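Local coordinates for metallo-beta-lactamase domain-containing protein (Thermotoga maritima, PDB 3H3E) that binds zinc through the metallo-beta-lactamase fold and is probably a metal-dependent hydrolase or related enzyme, though its reaction and substrate are unknown, at residues E161-L166 against C180-I185; G205-L210 against H236-R241. The protein carries 2 engineered substitutions. All coordinates share one frame; numbering follows the deposited sequence.

Interaction 1 fixes the backbone of the loop 180-185, which brings the zinc ligand H182 to the metal; interaction 2 ties together two other loops of the metal-site region, 205-210 and 236-241. Their centres lie about 13 Å apart, yet the contacts meet directly. A disulfide joins C180 SG of the first to C237 SG of the second at 2.1 Å, and S181 OG makes a probable hydrogen bond to G206 O at 3.0 Å. The H208 and H182 side chains approach to about 4 Å, their rings tilted against each other, while the side chain of C237 comes within about 5 Å of the zinc ion.

Interaction 1: residues E161-L166 against C180-I185; sequences EDEQTL and CSHRGI. With ZN (zinc ion), chain B.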
ATOM      1  N   GLU A 161       2.272   1.807  13.574  1.00 22.59           N
ATOM      2  CA  GLU A 161       1.697   3.119  13.793  1.00 23.02           C
ATOM      3  C   GLU A 161       2.031   4.042  12.624  1.00 20.49           C
ATOM      4  O   GLU A 161       1.513   5.162  12.538  1.00 23.76           O
ATOM      5  CB  GLU A 161       2.238   3.712  15.088  1.00 26.17           C
ATOM      6  CG  GLU A 161       2.071   2.839  16.306  1.00 29.84           C
ATOM      7  CD  GLU A 161       0.670   2.886  16.873  1.00 51.59           C
ATOM      8  OE1 GLU A 161      -0.233   3.456  16.218  1.00 58.00           O
ATOM      9  OE2 GLU A 161       0.469   2.345  17.983  1.00 63.96           O
ATOM     10  N   ASP A 162       2.899   3.564  11.733  1.00 18.32           N
ATOM     11  CA  ASP A 162       3.322   4.322  10.552  1.00 13.88           C
ATOM     12  C   ASP A 162       2.497   4.049   9.305  1.00 17.06           C
ATOM     13  O   ASP A 162       2.632   4.750   8.322  1.00 30.00           O
ATOM     14  CB  ASP A 162       4.778   4.030  10.227  1.00 12.36           C
ATOM     15  CG  ASP A 162       5.048   2.546  10.020  1.00 19.48           C
ATOM     16  OD1 ASP A 162       4.592   1.734  10.853  1.00 21.05           O
ATOM     17  OD2 ASP A 162       5.737   2.188   9.038  1.00 17.84           O
ATOM     18  N   GLU A 163       1.644   3.035   9.350  1.00 16.53           N
ATOM     19  CA  GLU A 163       0.895   2.588   8.177  1.00 12.48           C
ATOM     20  C   GLU A 163      -0.198   3.549   7.761  1.00 10.94           C
ATOM     21  O   GLU A 163      -0.984   3.993   8.585  1.00 22.35           O
ATOM     22  CB  GLU A 163       0.273   1.217   8.435  1.00 13.84           C
ATOM     23  CG  GLU A 163      -0.461   0.654   7.251  1.00 18.38           C
ATOM     24  CD  GLU A 163      -0.704  -0.832   7.383  1.00 31.14           C
ATOM     25  OE1 GLU A 163      -1.716  -1.221   8.011  1.00 30.84           O
ATOM     26  OE2 GLU A 163       0.117  -1.611   6.851  1.00 32.84           O
ATOM     27  N   GLN A 164      -0.251   3.857   6.470  1.00 12.74           N
ATOM     28  CA  GLN A 164      -1.280   4.744   5.944  1.00 12.72           C
ATOM     29  C   GLN A 164      -1.765   4.264   4.599  1.00 15.69           C
ATOM     30  O   GLN A 164      -1.091   3.496   3.915  1.00 18.28           O
ATOM     31  CB  GLN A 164      -0.791   6.189   5.858  1.00 10.92           C
ATOM     32  CG  GLN A 164       0.493   6.378   5.107  1.00 10.87           C
ATOM     33  CD  GLN A 164       0.923   7.824   5.084  1.00 17.02           C
ATOM     34  OE1 GLN A 164       0.323   8.672   5.739  1.00 23.91           O
ATOM     35  NE2 GLN A 164       1.975   8.112   4.346  1.00 21.33           N
ATOM     36  N   THR A 165      -2.954   4.717   4.230  1.00 20.03           N
ATOM     37  CA  THR A 165      -3.647   4.163   3.086  1.00 17.66           C
ATOM     38  C   THR A 165      -4.217   5.295   2.261  1.00 15.07           C
ATOM     39  O   THR A 165      -4.693   6.292   2.797  1.00 18.32           O
ATOM     40  CB  THR A 165      -4.773   3.193   3.536  1.00 21.75           C
ATOM     41  OG1 THR A 165      -4.185   2.075   4.205  1.00 24.75           O
ATOM     42  CG2 THR A 165      -5.551   2.675   2.354  1.00 20.91           C
ATOM     43  N   LEU A 166      -4.144   5.148   0.949  1.00 11.33           N
ATOM     44  CA  LEU A 166      -4.644   6.169   0.055  1.00 14.25           C
ATOM     45  C   LEU A 166      -6.095   5.885  -0.308  1.00 18.06           C
ATOM     46  O   LEU A 166      -6.463   4.756  -0.601  1.00 17.40           O
ATOM     47  CB  LEU A 166      -3.779   6.220  -1.202  1.00 12.59           C
ATOM     48  CG  LEU A 166      -4.217   7.145  -2.324  1.00 13.02           C
ATOM     49  CD1 LEU A 166      -4.123   8.555  -1.824  1.00 11.91           C
ATOM     50  CD2 LEU A 166      -3.340   6.936  -3.577  1.00 10.08           C
ATOM     51  N   CYS A 180       0.774  -2.864   2.280  1.00 18.37           N
ATOM     52  CA  CYS A 180       0.875  -4.204   2.831  1.00 22.10           C
ATOM     53  C   CYS A 180      -0.266  -4.576   3.791  1.00 24.61           C
ATOM     54  O   CYS A 180      -0.509  -5.751   4.054  1.00 37.72           O
ATOM     55  CB  CYS A 180       2.252  -4.405   3.483  1.00 20.36           C
ATOM     56  SG  CYS A 180       3.246  -5.672   2.718  1.00 33.87           S
ATOM     57  N   SER A 181      -0.960  -3.576   4.314  1.00 17.22           N
ATOM     58  CA  SER A 181      -2.078  -3.814   5.223  1.00 14.89           C
ATOM     59  C   SER A 181      -1.685  -4.625   6.448  1.00 19.45           C
ATOM     60  O   SER A 181      -2.258  -5.672   6.705  1.00 29.45           O
ATOM     61  CB  SER A 181      -3.212  -4.530   4.502  1.00 19.11           C
ATOM     62  OG  SER A 181      -3.589  -3.834   3.333  1.00 29.93           O
ATOM     63  N   HIS A 182      -0.731  -4.137   7.223  1.00 23.01           N
ATOM     64  CA  HIS A 182      -0.264  -4.873   8.393  1.00 22.35           C
ATOM     65  C   HIS A 182      -1.283  -4.822   9.523  1.00 19.88           C
ATOM     66  O   HIS A 182      -1.371  -5.723  10.356  1.00 21.34           O
ATOM     67  CB  HIS A 182       1.069  -4.305   8.868  1.00 22.87           C
ATOM     68  CG  HIS A 182       2.243  -4.760   8.054  1.00 23.13           C
ATOM     69  ND1 HIS A 182       2.708  -6.057   8.081  1.00 17.59           N
ATOM     70  CD2 HIS A 182       3.049  -4.089   7.199  1.00 20.89           C
ATOM     71  CE1 HIS A 182       3.754  -6.163   7.280  1.00 17.81           C
ATOM     72  NE2 HIS A 182       3.980  -4.984   6.732  1.00 18.26           N
ATOM     73  N   ARG A 183      -2.054  -3.751   9.542  1.00 17.84           N
ATOM     74  CA  ARG A 183      -3.042  -3.562  10.578  1.00 14.28           C
ATOM     75  C   ARG A 183      -4.330  -4.296  10.250  1.00 17.30           C
ATOM     76  O   ARG A 183      -5.235  -4.337  11.068  1.00 12.72           O
ATOM     77  CB  ARG A 183      -3.302  -2.079  10.785  1.00 13.15           C
ATOM     78  CG  ARG A 183      -2.118  -1.327  11.381  1.00  9.29           C
ATOM     79  CD  ARG A 183      -2.657  -0.134  12.149  1.00 16.61           C
ATOM     80  NE  ARG A 183      -1.917   0.073  13.376  1.00 21.95           N
ATOM     81  CZ  ARG A 183      -2.465   0.440  14.523  1.00 18.06           C
ATOM     82  NH1 ARG A 183      -3.763   0.645  14.602  1.00 11.57           N
ATOM     83  NH2 ARG A 183      -1.708   0.598  15.594  1.00 23.39           N
ATOM     84  N   GLY A 184      -4.398  -4.885   9.058  1.00 19.07           N
ATOM     85  CA  GLY A 184      -5.561  -5.647   8.627  1.00 15.99           C
ATOM     86  C   GLY A 184      -6.347  -4.961   7.529  1.00 18.11           C
ATOM     87  O   GLY A 184      -6.798  -3.839   7.708  1.00 23.76           O
ATOM     88  N   ILE A 185      -6.507  -5.614   6.380  1.00 22.08           N
ATOM     89  CA  ILE A 185      -7.149  -4.960   5.244  1.00 14.94           C
ATOM     90  C   ILE A 185      -8.611  -4.724   5.554  1.00 17.51           C
ATOM     91  O   ILE A 185      -9.194  -3.730   5.123  1.00 30.79           O
ATOM     92  CB  ILE A 185      -6.985  -5.759   3.947  1.00 12.01           C
ATOM     93  CG1 ILE A 185      -7.609  -5.024   2.761  1.00  9.00           C
ATOM     94  CG2 ILE A 185      -7.626  -7.113   4.086  1.00 11.76           C
ATOM     95  CD1 ILE A 185      -7.244  -3.608   2.630  1.00  7.54           C
TER
HETATM   96 ZN    ZN B 256       5.611  -4.446   5.096  1.00 34.24          ZN
HETATM   97  O   HOH W   1      -2.382   1.513  18.169  1.00 28.38           O
HETATM   98  O   HOH W   2       0.581  -1.040   4.266  1.00  7.52           O
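At the zinc site of the metallo-beta-lactamase fold, E163 grips the loop that carries the metal ligand H182. Its carboxylate spreads over two successive peptide N-H groups: H182 N gives a nearly straight bond (168°) to OE2 at 2.7 Å, on that oxygen's syn side, and R183 N reaches OE1 at 3.0 Å. CG stands anti to the backbone N (chi1 -177°) and the chain runs on extended, a span that suits glutamate to bridging between loops whose backbones stay well apart. OE2 has a further partner in a water, which donates to it and accepts from C180 N, so C180, H182 and R183 are all tied to one carboxylate, C180 through the water. The backbone of H182 is thereby positioned while its imidazole remains turned to the metal: NE2 binds the zinc ion at 2.4 Å, beside H69 and H71. E163 is thus a second-shell residue, whose hydrogen bonds go to the main chain of the ligand.

At the surface end of the contact, the exposed E161 places OE1 3.3 Å from R183 NH2, well out of the guanidinium plane. No N-H points at OE1, so this salt bridge works by charge alone; the carboxylate and guanidinium planes are 42° apart. A water in the guanidinium plane adds a bonded link, accepting from NH2 and donating to E161 OE2. Arginine suits the place because its other nitrogens also find acceptors, NH1 at A136 O and NE at L159 O.

Segment 161-166 leads into strand 165-170, which pairs antiparallel with strand 173-178; the loop 180-185 follows that second strand and enters helix 185-193 with G184 as N-cap. I188 of this helix packs against E163, and I185 reaches I220 and F224 of helix 214-226.

Interaction 2: residues G205-L210 against H236-R241; sequences GGFHLL and HCTGER
T238 and F207 meet through a hydroxyl with two bonds: T238 OG1 accepts from F207 N at 3.0 Å, with an N-H...O angle of 149°, and gives its own proton to C235 O. Threonine fits because its branches divide the work. OG1 stands beside its own backbone N, where it meets the F207 amide, while CG2 lies anti to that N, 4.1 Å from F207 CD2, as the two side chains run side by side. The main chain of T238 satisfies a second donor, L209 N, which bonds to T238 O at 3.2 Å and is tilted 23° from the carbonyl plane.

G206, without a side chain, lets its CA pass close to C237 and H236, 3.5 Å from T238 OG1. Both segments follow parallel neighbouring strands, 200-204 and 231-235, at the metal-site end of the metallo-beta-lactamase fold. H236 is satisfied outside the contact: ND1 bonds to D21 OD1, and NE2 bonds weakly to D73 OD2. D73, H74 and H236 turn donor atoms toward a common point, an arrangement that may mark a second metal site, as in dinuclear relatives, though no metal is seen there.

H208 presents the edge of its ring to C237, with ND1 3.4 Å from C237 CB and the sulfur SG also in the ring plane. Farther along, L210 lays CG 3.6 Å from C237 O and CD2 3.6 Å from G239 CA. G239 is the N-cap of helix 240-249, its backbone angles (phi 111°) suited to glycine, and R241, in the first turn, forms a salt bridge with D214.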
ATOM      1  N   GLY A 205      -3.729  -3.489  -3.923  1.00 21.85           N
ATOM      2  CA  GLY A 205      -2.511  -3.454  -3.132  1.00 23.94           C
ATOM      3  C   GLY A 205      -2.284  -4.746  -2.387  1.00 25.31           C
ATOM      4  O   GLY A 205      -3.001  -5.712  -2.609  1.00 32.03           O
ATOM      5  N   GLY A 206      -1.294  -4.764  -1.499  1.00 20.86           N
ATOM      6  CA  GLY A 206      -0.959  -5.973  -0.764  1.00 20.12           C
ATOM      7  C   GLY A 206      -1.714  -6.105   0.542  1.00 21.27           C
ATOM      8  O   GLY A 206      -1.888  -5.124   1.260  1.00 15.22           O
ATOM      9  N   PHE A 207      -2.161  -7.322   0.853  1.00 23.69           N
ATOM     10  CA  PHE A 207      -2.986  -7.559   2.045  1.00 24.67           C
ATOM     11  C   PHE A 207      -2.294  -8.397   3.121  1.00 27.67           C
ATOM     12  O   PHE A 207      -2.834  -8.584   4.206  1.00 37.95           O
ATOM     13  CB  PHE A 207      -4.342  -8.213   1.690  1.00 26.85           C
ATOM     14  CG  PHE A 207      -5.122  -7.492   0.610  1.00 26.48           C
ATOM     15  CD1 PHE A 207      -4.928  -6.140   0.363  1.00 22.67           C
ATOM     16  CD2 PHE A 207      -6.053  -8.167  -0.147  1.00  9.58           C
ATOM     17  CE1 PHE A 207      -5.637  -5.497  -0.636  1.00 18.86           C
ATOM     18  CE2 PHE A 207      -6.766  -7.522  -1.131  1.00 19.53           C
ATOM     19  CZ  PHE A 207      -6.559  -6.189  -1.374  1.00  9.33           C
ATOM     20  N   HIS A 208      -1.115  -8.917   2.808  1.00 27.42           N
ATOM     21  CA  HIS A 208      -0.304  -9.656   3.770  1.00 31.76           C
ATOM     22  C   HIS A 208      -1.022 -10.840   4.387  1.00 40.00           C
ATOM     23  O   HIS A 208      -1.177 -10.923   5.606  1.00 46.83           O
ATOM     24  CB  HIS A 208       0.236  -8.743   4.875  1.00 29.93           C
ATOM     25  CG  HIS A 208       1.504  -9.248   5.491  1.00 38.68           C
ATOM     26  ND1 HIS A 208       2.727  -9.161   4.855  1.00 39.89           N
ATOM     27  CD2 HIS A 208       1.740  -9.862   6.675  1.00 46.62           C
ATOM     28  CE1 HIS A 208       3.661  -9.694   5.623  1.00 47.44           C
ATOM     29  NE2 HIS A 208       3.087 -10.132   6.732  1.00 53.03           N
ATOM     30  N   LEU A 209      -1.418 -11.783   3.547  1.00 36.26           N
ATOM     31  CA  LEU A 209      -2.214 -12.898   4.020  1.00 26.58           C
ATOM     32  C   LEU A 209      -1.511 -14.246   3.967  1.00 30.46           C
ATOM     33  O   LEU A 209      -2.147 -15.285   4.124  1.00 38.81           O
ATOM     34  CB  LEU A 209      -3.522 -12.927   3.251  1.00 25.08           C
ATOM     35  CG  LEU A 209      -4.324 -11.664   3.577  1.00 21.79           C
ATOM     36  CD1 LEU A 209      -5.559 -11.558   2.703  1.00 21.36           C
ATOM     37  CD2 LEU A 209      -4.685 -11.639   5.062  1.00 13.27           C
ATOM     38  N   LEU A 210      -0.196 -14.221   3.768  1.00 31.69           N
ATOM     39  CA  LEU A 210       0.608 -15.441   3.691  1.00 38.99           C
ATOM     40  C   LEU A 210       0.703 -16.202   5.012  1.00 45.26           C
ATOM     41  O   LEU A 210       0.829 -17.428   5.025  1.00 54.04           O
ATOM     42  CB  LEU A 210       2.010 -15.111   3.187  1.00 39.60           C
ATOM     43  CG  LEU A 210       2.134 -15.073   1.666  1.00 45.32           C
ATOM     44  CD1 LEU A 210       3.563 -14.781   1.241  1.00 41.68           C
ATOM     45  CD2 LEU A 210       1.657 -16.389   1.073  1.00 50.22           C
ATOM     46  N   HIS A 236       1.596  -8.085  -4.350  1.00 28.15           N
ATOM     47  CA  HIS A 236       2.680  -8.037  -3.364  1.00 25.92           C
ATOM     48  C   HIS A 236       2.534  -9.111  -2.283  1.00 29.61           C
ATOM     49  O   HIS A 236       2.480 -10.308  -2.591  1.00 30.02           O
ATOM     50  CB  HIS A 236       2.734  -6.622  -2.755  1.00 25.19           C
ATOM     51  CG  HIS A 236       3.953  -6.346  -1.927  1.00 24.74           C
ATOM     52  ND1 HIS A 236       5.209  -6.797  -2.272  1.00 18.56           N
ATOM     53  CD2 HIS A 236       4.108  -5.637  -0.780  1.00 27.11           C
ATOM     54  CE1 HIS A 236       6.080  -6.395  -1.359  1.00 27.61           C
ATOM     55  NE2 HIS A 236       5.440  -5.692  -0.440  1.00 23.87           N
ATOM     56  N   CYS A 237       2.442  -8.690  -1.023  1.00 46.14           N
ATOM     57  CA  CYS A 237       2.365  -9.641   0.096  1.00 57.12           C
ATOM     58  C   CYS A 237       1.211 -10.668   0.051  1.00 55.87           C
ATOM     59  O   CYS A 237       1.332 -11.759   0.602  1.00 56.66           O
ATOM     60  CB  CYS A 237       2.456  -8.962   1.494  1.00105.97           C
ATOM     61  SG  CYS A 237       2.212  -7.145   1.719  1.00 67.48           S
ATOM     62  N   THR A 238       0.123 -10.334  -0.631  1.00 47.49           N
ATOM     63  CA  THR A 238      -1.144 -11.048  -0.467  1.00 35.71           C
ATOM     64  C   THR A 238      -1.072 -12.581  -0.370  1.00 39.77           C
ATOM     65  O   THR A 238      -1.457 -13.149   0.643  1.00 45.76           O
ATOM     66  CB  THR A 238      -2.173 -10.606  -1.513  1.00 29.81           C
ATOM     67  OG1 THR A 238      -2.276  -9.175  -1.500  1.00 22.04           O
ATOM     68  CG2 THR A 238      -3.528 -11.204  -1.190  1.00 33.96           C
ATOM     69  N   GLY A 239      -0.598 -13.253  -1.408  1.00 38.51           N
ATOM     70  CA  GLY A 239      -0.439 -14.693  -1.336  1.00 34.10           C
ATOM     71  C   GLY A 239      -1.392 -15.488  -2.205  1.00 46.08           C
ATOM     72  O   GLY A 239      -2.576 -15.183  -2.269  1.00 51.98           O
ATOM     73  N   GLU A 240      -0.873 -16.526  -2.857  1.00 56.05           N
ATOM     74  CA  GLU A 240      -1.662 -17.361  -3.770  1.00 59.92           C
ATOM     75  C   GLU A 240      -2.862 -18.014  -3.081  1.00 52.40           C
ATOM     76  O   GLU A 240      -3.949 -18.082  -3.649  1.00 51.64           O
ATOM     77  CB  GLU A 240      -0.779 -18.424  -4.450  1.00 71.82           C
ATOM     78  CG  GLU A 240      -1.527 -19.362  -5.411  1.00 90.16           C
ATOM     79  CD  GLU A 240      -0.678 -20.538  -5.916  1.00100.40           C
ATOM     80  OE1 GLU A 240       0.571 -20.457  -5.858  1.00102.81           O
ATOM     81  OE2 GLU A 240      -1.268 -21.546  -6.377  1.00101.23           O
ATOM     82  N   ARG A 241      -2.669 -18.491  -1.858  1.00 49.48           N
ATOM     83  CA  ARG A 241      -3.760 -19.127  -1.131  1.00 51.03           C
ATOM     84  C   ARG A 241      -4.895 -18.138  -0.928  1.00 45.75           C
ATOM     85  O   ARG A 241      -6.050 -18.428  -1.229  1.00 44.40           O
ATOM     86  CB  ARG A 241      -3.281 -19.654   0.226  1.00 57.93           C
ATOM     87  CG  ARG A 241      -4.344 -20.421   1.010  1.00 62.21           C
ATOM     88  CD  ARG A 241      -5.020 -21.473   0.141  1.00 70.16           C
ATOM     89  NE  ARG A 241      -6.147 -22.127   0.810  1.00 77.27           N
ATOM     90  CZ  ARG A 241      -7.018 -22.927   0.197  1.00 80.23           C
ATOM     91  NH1 ARG A 241      -6.899 -23.168  -1.106  1.00 79.02           N
ATOM     92  NH2 ARG A 241      -8.011 -23.487   0.882  1.00 76.91           N
TER